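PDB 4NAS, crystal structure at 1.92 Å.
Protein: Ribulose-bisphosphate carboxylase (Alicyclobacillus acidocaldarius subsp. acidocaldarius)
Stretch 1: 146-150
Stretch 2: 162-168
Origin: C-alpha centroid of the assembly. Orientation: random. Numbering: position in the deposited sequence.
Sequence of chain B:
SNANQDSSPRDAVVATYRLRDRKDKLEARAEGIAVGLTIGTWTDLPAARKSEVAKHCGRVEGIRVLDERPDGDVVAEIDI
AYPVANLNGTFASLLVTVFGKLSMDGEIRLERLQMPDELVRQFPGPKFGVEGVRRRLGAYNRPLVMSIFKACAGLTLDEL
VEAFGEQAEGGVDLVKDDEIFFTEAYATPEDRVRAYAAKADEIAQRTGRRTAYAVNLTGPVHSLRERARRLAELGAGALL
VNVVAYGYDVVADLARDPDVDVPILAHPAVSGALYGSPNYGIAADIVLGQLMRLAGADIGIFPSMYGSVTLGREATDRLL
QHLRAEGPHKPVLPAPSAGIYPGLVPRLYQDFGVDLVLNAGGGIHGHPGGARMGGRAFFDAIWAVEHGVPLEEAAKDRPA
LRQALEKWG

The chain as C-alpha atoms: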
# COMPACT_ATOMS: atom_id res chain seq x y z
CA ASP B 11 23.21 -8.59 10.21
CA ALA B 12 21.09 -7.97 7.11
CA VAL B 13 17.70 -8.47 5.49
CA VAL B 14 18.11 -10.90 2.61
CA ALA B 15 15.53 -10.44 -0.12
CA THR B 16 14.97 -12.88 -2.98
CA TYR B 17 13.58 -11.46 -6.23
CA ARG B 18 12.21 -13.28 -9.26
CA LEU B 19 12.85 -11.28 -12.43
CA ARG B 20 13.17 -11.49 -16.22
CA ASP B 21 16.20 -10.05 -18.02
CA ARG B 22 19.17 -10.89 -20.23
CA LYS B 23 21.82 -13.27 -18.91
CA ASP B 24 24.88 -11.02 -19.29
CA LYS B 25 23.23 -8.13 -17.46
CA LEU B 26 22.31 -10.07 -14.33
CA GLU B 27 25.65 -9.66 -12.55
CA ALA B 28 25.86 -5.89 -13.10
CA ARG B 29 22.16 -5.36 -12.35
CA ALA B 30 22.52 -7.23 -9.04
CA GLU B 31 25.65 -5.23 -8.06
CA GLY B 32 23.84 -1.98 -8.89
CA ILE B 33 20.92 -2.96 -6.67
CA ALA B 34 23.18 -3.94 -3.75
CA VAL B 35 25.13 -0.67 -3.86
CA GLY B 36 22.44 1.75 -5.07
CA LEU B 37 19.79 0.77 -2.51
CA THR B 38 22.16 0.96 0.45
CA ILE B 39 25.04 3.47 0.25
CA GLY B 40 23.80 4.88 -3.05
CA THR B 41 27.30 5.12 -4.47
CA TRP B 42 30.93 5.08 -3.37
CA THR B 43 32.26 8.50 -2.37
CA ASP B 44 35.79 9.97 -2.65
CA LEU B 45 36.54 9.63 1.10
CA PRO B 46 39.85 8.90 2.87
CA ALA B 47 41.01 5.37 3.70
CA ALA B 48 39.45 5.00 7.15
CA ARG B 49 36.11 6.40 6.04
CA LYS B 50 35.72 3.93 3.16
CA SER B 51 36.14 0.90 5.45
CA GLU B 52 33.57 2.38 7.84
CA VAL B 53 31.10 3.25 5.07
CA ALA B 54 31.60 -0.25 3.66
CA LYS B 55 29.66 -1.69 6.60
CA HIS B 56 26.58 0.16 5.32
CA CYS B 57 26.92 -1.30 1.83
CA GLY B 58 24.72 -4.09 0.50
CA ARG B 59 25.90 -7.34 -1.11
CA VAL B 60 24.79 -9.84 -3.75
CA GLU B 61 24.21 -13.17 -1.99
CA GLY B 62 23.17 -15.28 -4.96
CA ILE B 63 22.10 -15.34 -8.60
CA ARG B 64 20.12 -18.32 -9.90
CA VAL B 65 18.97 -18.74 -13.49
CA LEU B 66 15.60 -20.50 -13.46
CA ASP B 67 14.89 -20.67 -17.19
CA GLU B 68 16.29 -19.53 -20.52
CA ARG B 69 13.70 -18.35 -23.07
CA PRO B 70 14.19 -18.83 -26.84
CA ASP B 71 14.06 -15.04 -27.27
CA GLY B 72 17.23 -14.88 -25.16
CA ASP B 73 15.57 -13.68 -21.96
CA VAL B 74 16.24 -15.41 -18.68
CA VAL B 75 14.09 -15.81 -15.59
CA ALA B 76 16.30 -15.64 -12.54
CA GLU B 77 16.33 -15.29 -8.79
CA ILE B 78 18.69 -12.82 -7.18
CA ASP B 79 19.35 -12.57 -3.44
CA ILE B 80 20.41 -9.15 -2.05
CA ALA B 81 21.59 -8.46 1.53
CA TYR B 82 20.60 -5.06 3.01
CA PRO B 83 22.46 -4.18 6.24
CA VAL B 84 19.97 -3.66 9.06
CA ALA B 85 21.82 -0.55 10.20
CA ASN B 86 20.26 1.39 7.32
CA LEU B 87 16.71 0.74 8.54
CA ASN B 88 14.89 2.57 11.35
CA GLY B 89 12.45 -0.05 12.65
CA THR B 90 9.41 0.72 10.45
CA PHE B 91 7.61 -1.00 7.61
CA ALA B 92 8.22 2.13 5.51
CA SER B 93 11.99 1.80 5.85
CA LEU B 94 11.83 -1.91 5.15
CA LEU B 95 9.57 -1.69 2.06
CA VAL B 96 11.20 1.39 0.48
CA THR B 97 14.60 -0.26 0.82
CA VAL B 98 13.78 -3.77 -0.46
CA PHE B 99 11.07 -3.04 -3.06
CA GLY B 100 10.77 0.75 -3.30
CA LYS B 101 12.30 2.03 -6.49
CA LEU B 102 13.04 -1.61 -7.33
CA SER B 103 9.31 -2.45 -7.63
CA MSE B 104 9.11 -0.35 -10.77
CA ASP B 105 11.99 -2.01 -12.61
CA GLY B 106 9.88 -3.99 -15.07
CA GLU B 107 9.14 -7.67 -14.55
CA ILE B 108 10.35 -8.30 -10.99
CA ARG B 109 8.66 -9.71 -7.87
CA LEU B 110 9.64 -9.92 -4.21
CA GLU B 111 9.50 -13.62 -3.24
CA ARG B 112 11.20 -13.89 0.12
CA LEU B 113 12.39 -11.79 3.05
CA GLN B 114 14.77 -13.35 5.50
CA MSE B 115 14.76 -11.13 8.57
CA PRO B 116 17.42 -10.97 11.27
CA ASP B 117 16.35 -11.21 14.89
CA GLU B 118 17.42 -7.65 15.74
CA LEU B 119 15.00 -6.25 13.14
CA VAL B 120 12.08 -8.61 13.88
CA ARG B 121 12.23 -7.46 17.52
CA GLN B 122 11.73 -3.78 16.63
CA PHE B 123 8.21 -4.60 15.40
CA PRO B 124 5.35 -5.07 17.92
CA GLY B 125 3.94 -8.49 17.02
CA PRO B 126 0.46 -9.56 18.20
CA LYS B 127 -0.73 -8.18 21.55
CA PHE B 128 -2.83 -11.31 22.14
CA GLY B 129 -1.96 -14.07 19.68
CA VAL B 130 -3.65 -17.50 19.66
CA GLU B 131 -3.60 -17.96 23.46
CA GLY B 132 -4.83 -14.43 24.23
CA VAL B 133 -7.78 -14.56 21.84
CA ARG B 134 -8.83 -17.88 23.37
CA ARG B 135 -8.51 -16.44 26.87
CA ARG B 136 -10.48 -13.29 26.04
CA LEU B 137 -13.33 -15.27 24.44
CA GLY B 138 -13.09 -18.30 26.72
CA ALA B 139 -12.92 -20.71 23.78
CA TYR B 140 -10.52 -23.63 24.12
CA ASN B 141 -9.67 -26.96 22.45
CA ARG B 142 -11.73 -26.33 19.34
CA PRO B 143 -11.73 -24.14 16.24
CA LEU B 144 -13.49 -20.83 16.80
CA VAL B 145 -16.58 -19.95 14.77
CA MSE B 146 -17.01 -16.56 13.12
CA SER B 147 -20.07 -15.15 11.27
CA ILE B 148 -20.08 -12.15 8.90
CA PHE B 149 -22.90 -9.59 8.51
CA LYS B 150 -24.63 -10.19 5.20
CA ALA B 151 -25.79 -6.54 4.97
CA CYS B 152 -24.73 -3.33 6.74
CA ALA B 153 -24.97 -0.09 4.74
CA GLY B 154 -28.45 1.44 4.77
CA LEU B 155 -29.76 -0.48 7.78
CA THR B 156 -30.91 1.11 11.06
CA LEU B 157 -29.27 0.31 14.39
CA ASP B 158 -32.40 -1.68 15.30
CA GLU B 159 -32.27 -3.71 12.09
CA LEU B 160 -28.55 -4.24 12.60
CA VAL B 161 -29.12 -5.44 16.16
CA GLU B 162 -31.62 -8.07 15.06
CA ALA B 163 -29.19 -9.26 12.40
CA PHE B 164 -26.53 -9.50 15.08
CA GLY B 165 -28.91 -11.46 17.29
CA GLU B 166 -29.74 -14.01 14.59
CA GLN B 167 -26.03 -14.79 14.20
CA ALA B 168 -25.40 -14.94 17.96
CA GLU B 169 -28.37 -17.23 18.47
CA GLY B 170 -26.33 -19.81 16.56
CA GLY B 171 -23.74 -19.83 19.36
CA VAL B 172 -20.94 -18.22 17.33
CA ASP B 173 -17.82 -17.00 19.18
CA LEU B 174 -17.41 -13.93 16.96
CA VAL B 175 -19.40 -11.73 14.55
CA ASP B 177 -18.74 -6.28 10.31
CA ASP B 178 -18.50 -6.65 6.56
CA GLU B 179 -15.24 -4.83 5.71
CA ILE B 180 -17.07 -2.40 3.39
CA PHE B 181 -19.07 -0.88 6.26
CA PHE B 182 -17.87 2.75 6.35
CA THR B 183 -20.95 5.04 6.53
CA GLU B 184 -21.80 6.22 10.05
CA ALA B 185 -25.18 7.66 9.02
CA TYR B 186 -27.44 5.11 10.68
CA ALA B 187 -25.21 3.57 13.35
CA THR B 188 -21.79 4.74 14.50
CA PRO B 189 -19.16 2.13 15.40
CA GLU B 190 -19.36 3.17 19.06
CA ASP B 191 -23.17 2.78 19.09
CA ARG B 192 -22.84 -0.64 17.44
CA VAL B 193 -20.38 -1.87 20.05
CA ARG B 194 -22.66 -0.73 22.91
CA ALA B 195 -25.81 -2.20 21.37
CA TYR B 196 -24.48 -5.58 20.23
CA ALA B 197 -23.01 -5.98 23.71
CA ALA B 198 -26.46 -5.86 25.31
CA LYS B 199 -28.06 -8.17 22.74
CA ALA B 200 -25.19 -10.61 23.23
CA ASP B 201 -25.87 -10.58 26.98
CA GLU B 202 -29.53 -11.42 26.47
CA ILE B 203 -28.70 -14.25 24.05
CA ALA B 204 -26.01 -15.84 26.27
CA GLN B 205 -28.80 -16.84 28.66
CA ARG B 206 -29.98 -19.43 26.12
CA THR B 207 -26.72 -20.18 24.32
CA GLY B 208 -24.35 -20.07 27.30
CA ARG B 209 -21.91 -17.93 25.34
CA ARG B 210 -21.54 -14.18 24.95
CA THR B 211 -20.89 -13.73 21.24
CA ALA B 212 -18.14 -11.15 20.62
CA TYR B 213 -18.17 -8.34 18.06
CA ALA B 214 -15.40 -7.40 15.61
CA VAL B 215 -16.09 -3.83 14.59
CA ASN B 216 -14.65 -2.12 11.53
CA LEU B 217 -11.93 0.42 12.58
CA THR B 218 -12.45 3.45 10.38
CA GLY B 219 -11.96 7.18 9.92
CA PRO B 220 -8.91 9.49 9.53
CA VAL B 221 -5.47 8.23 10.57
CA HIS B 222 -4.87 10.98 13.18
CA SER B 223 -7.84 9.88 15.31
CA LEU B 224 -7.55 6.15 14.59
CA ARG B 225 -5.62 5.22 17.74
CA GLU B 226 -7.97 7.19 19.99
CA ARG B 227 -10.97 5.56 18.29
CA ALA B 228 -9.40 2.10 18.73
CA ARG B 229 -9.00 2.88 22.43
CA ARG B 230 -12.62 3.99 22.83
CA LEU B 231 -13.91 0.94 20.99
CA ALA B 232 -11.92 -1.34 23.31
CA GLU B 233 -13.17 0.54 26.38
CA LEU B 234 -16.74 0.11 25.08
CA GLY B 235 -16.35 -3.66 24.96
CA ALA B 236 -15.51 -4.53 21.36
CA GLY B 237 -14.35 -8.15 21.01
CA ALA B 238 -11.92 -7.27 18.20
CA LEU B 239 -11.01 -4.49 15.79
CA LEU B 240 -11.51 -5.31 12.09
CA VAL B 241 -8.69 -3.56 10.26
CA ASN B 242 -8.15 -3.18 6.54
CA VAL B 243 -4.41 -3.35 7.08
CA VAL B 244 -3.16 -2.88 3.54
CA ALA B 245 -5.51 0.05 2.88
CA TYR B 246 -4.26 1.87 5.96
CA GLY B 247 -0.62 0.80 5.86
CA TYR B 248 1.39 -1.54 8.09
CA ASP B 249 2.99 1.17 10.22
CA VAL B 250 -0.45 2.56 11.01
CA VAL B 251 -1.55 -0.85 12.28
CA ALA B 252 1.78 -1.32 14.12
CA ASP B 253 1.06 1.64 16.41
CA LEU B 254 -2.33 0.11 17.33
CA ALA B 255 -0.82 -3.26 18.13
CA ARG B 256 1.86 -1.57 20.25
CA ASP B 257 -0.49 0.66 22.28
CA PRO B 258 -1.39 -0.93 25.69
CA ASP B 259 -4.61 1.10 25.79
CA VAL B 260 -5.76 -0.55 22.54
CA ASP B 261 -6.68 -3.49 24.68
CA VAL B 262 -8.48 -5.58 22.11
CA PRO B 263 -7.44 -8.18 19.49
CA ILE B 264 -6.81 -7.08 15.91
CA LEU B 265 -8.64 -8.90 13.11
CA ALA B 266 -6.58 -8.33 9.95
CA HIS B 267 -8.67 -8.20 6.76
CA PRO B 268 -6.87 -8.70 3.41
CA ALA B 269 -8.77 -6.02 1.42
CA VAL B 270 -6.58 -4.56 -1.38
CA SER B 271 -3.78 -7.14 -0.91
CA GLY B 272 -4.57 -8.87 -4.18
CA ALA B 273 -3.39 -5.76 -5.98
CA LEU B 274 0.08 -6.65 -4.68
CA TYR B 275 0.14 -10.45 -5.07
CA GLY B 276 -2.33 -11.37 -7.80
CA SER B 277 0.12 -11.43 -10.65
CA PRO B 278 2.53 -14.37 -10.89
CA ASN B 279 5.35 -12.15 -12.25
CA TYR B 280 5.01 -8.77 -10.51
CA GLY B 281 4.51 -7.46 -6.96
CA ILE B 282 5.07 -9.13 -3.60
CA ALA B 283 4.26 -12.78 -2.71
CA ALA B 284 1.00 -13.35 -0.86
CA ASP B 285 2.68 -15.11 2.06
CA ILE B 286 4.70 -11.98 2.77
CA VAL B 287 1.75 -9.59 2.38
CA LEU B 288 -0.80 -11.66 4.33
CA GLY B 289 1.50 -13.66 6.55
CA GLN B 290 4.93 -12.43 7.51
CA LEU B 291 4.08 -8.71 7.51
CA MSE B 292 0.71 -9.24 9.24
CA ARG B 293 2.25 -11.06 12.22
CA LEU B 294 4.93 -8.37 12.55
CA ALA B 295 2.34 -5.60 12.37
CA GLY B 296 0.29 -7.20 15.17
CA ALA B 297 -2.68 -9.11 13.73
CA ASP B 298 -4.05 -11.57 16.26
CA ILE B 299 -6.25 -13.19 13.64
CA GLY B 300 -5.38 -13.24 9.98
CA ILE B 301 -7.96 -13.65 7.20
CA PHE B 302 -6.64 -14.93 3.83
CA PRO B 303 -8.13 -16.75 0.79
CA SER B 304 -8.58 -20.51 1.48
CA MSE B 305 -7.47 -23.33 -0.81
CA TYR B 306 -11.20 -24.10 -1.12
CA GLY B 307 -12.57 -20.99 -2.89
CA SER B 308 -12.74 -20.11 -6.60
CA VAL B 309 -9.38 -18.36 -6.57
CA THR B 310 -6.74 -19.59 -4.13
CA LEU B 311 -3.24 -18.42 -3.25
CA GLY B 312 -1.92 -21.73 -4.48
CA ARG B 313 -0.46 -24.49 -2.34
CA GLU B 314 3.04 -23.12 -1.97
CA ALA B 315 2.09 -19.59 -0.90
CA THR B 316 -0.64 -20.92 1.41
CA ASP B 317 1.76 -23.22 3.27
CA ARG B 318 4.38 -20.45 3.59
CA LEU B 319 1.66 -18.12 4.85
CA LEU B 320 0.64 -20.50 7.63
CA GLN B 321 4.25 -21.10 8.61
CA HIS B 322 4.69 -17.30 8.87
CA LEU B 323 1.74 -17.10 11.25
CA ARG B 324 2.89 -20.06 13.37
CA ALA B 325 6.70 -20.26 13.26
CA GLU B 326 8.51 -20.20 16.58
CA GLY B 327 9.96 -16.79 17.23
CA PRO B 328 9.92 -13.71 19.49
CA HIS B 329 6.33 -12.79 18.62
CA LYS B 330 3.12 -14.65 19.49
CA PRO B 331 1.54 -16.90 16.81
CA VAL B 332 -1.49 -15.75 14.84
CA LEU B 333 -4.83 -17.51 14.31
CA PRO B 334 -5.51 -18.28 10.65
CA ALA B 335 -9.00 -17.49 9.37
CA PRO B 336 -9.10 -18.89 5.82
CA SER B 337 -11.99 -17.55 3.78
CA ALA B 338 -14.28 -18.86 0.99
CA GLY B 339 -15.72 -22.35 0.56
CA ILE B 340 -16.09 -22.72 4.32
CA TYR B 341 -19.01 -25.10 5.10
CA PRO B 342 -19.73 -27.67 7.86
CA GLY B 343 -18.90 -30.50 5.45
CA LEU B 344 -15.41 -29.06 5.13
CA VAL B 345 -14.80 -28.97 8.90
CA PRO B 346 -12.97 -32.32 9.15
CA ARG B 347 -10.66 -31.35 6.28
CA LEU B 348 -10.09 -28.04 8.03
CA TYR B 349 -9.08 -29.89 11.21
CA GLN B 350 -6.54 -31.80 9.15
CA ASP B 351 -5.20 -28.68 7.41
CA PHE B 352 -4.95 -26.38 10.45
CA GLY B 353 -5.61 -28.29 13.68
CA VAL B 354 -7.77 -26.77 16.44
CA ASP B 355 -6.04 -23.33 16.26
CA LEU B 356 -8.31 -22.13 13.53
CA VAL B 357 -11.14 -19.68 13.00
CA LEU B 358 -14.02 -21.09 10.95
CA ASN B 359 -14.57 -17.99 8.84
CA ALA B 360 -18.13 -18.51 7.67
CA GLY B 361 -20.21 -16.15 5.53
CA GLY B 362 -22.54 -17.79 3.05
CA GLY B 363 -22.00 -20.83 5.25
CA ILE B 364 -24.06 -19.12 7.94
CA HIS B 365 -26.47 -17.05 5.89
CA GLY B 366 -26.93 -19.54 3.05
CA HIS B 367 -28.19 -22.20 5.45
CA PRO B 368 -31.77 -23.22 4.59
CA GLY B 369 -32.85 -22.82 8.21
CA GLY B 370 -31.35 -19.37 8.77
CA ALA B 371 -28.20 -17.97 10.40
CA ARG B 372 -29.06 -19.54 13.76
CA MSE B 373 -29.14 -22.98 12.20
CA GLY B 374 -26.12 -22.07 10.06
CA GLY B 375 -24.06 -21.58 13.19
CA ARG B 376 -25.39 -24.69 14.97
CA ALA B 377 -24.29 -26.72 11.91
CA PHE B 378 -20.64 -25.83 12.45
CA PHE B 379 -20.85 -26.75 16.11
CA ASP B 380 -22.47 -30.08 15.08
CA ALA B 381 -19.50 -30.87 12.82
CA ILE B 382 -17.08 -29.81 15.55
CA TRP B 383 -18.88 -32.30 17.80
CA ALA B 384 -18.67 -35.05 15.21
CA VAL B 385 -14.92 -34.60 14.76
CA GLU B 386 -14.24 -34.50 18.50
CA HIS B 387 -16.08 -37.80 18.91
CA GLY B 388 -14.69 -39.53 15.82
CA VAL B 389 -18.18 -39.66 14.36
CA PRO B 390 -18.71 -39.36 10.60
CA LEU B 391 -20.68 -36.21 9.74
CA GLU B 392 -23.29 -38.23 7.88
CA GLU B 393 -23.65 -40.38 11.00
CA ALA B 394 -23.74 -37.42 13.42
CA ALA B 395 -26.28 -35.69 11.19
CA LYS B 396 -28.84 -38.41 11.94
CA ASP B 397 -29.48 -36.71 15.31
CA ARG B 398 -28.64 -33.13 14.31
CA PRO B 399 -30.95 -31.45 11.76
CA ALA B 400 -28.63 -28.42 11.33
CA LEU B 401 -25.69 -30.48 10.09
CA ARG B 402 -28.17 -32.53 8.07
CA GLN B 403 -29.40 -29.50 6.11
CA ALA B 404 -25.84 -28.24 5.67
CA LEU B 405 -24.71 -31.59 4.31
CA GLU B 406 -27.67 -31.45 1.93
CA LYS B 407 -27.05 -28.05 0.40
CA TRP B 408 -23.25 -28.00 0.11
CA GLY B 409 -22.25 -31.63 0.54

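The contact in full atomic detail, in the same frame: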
# COMPACT_ATOMS: atom_id res chain seq x y z
N MSE B 146 -16.74 -17.96 13.40
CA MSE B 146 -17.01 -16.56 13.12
C MSE B 146 -18.06 -16.38 12.02
O MSE B 146 -18.00 -17.05 10.99
CB MSE B 146 -15.72 -15.83 12.75
CG MSE B 146 -15.90 -14.35 12.42
SE MSE B 146 -14.12 -13.52 12.32
CE MSE B 146 -13.49 -14.44 10.75
N SER B 147 -19.03 -15.50 12.26
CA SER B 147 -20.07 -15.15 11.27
C SER B 147 -19.82 -13.73 10.72
O SER B 147 -19.21 -12.89 11.39
CB SER B 147 -21.49 -15.30 11.86
OG SER B 147 -22.50 -15.14 10.87
N ILE B 148 -20.23 -13.47 9.48
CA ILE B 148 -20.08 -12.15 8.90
C ILE B 148 -21.44 -11.56 8.52
O ILE B 148 -22.24 -12.24 7.88
CB ILE B 148 -19.22 -12.20 7.61
CG1 ILE B 148 -17.88 -12.89 7.89
CG2 ILE B 148 -19.05 -10.81 7.03
CD1 ILE B 148 -17.24 -13.54 6.68
N PHE B 149 -21.69 -10.31 8.92
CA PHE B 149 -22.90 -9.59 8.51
C PHE B 149 -23.15 -9.70 7.02
O PHE B 149 -22.26 -9.42 6.22
CB PHE B 149 -22.81 -8.10 8.88
CG PHE B 149 -23.29 -7.78 10.25
CD1 PHE B 149 -22.47 -7.96 11.35
CD2 PHE B 149 -24.58 -7.32 10.45
CE1 PHE B 149 -22.94 -7.68 12.62
CE2 PHE B 149 -25.04 -7.04 11.72
CZ PHE B 149 -24.22 -7.22 12.80
N LYS B 150 -24.35 -10.09 6.63
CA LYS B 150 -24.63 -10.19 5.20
C LYS B 150 -24.91 -8.81 4.58
O LYS B 150 -24.70 -8.60 3.38
CB LYS B 150 -25.77 -11.18 4.94
CG LYS B 150 -27.15 -10.71 5.36
CD LYS B 150 -28.17 -11.82 5.17
CE LYS B 150 -29.57 -11.37 5.59
NZ LYS B 150 -30.46 -12.54 5.81
N GLU B 162 -30.89 -6.83 15.31
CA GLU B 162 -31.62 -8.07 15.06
C GLU B 162 -30.77 -9.03 14.24
O GLU B 162 -30.78 -10.24 14.49
CB GLU B 162 -32.93 -7.78 14.33
CG GLU B 162 -33.61 -9.03 13.80
N ALA B 163 -30.05 -8.48 13.27
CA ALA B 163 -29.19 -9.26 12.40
C ALA B 163 -28.04 -9.82 13.23
O ALA B 163 -27.57 -10.93 12.99
CB ALA B 163 -28.66 -8.40 11.25
N PHE B 164 -27.59 -9.04 14.21
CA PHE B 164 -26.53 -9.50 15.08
C PHE B 164 -27.06 -10.64 15.93
O PHE B 164 -26.38 -11.65 16.12
CB PHE B 164 -25.99 -8.37 15.96
CG PHE B 164 -25.01 -8.84 17.00
CD1 PHE B 164 -23.68 -9.04 16.67
CD2 PHE B 164 -25.43 -9.11 18.30
CE1 PHE B 164 -22.77 -9.49 17.62
CE2 PHE B 164 -24.53 -9.56 19.25
CZ PHE B 164 -23.20 -9.75 18.91
N GLY B 165 -28.29 -10.48 16.41
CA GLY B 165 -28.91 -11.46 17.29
C GLY B 165 -29.10 -12.81 16.63
O GLY B 165 -28.82 -13.84 17.23
N GLU B 166 -29.59 -12.79 15.39
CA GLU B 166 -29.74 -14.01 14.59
C GLU B 166 -28.44 -14.80 14.51
O GLU B 166 -28.44 -16.00 14.73
CB GLU B 166 -30.24 -13.68 13.18
CG GLU B 166 -31.69 -13.23 13.12
CD GLU B 166 -32.67 -14.27 13.67
OE1 GLU B 166 -32.99 -14.22 14.88
OE2 GLU B 166 -33.12 -15.13 12.88
N GLN B 167 -27.34 -14.12 14.20
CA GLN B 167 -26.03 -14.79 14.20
C GLN B 167 -25.65 -15.35 15.57
O GLN B 167 -25.25 -16.51 15.68
CB GLN B 167 -24.93 -13.88 13.65
CG GLN B 167 -25.02 -13.68 12.14
CD GLN B 167 -24.29 -12.45 11.69
OE1 GLN B 167 -23.23 -12.53 11.04
NE2 GLN B 167 -24.85 -11.29 12.01
N ALA B 168 -25.80 -14.54 16.62
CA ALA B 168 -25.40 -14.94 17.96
C ALA B 168 -26.26 -16.09 18.49
O ALA B 168 -25.81 -16.91 19.29
CB ALA B 168 -25.44 -13.75 18.91

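Contact between a segment without regular secondary structure (146-150) and a helical segment (162-168) of the ribulose-bisphosphate carboxylase chain. Residues 162-168 continue a helix that begins earlier in the chain, while the stretch from Ser 147 to Phe 149 runs along its flank. The backbones are closest at two places, Ser 147 CA to Gln 167 CA at 6.7 Å and Phe 149 CA to Ala 163 CA at 7.4 Å, so as the first segment advances in sequence it meets earlier residues of the helix. One helical turn separates Ala 163 from Gln 167, and both point their CA-to-CB bonds toward the first segment. The contact is small, burying 248 Å² summed over both sides, with Gln 167, Phe 149 and Ser 147 contributing most.

Hydrogen bonding across the contact rests on one link. Ser 147, its CA-to-CB bond toward the helix and chi1 in the t well, donates from OG to Gln 167 OE1 at 2.7 Å, a short bond between a hydroxyl and an amide oxygen. Gln 167 OE1 also lies 3.4 Å from Phe 149 N, but the angle is too poor for a hydrogen bond, and 3.3 Å from Ile 148 O, where two acceptors meet without a proton to share. OE1 is also hydrogen-bonded elsewhere in the structure.

The other end of the amide is held by its own helix. Gln 167 NE2 donates to Ala 163 O at 2.9 Å with an N-H...acceptor angle of 160°, close to straight. Ala 163 O also accepts the helical bond from Gln 167 N, a weak one at 3.4 Å. Anchored through NE2, the amide presents OE1 to Ser 147. The regular helical pattern persists alongside, with Glu 166 N to Glu 162 O and Ala 168 N to Phe 164 O both at 3.0 Å.

Apolar packing centres on Phe 149. Its CA-to-CB bond points sideways, yet the ring end comes nearer the helix. Phe 149 CE2 lies 3.9 Å from Ala 163 CB, and Phe 149 CZ lies 3.8 Å from Phe 164 CB; both methyl and methylene approach the ring obliquely. Phe 149 CZ in turn sits at the edge of the Phe 164 ring, near its plane. Over one face of the Phe 149 ring lies the Gln 167 amide nitrogen, with Gln 167 NE2 4.1 Å from Phe 149 CE1, so Gln 167 joins the polar and apolar parts of the contact. Ile 148 turns its CA-to-CB bond away from the helix and adds little.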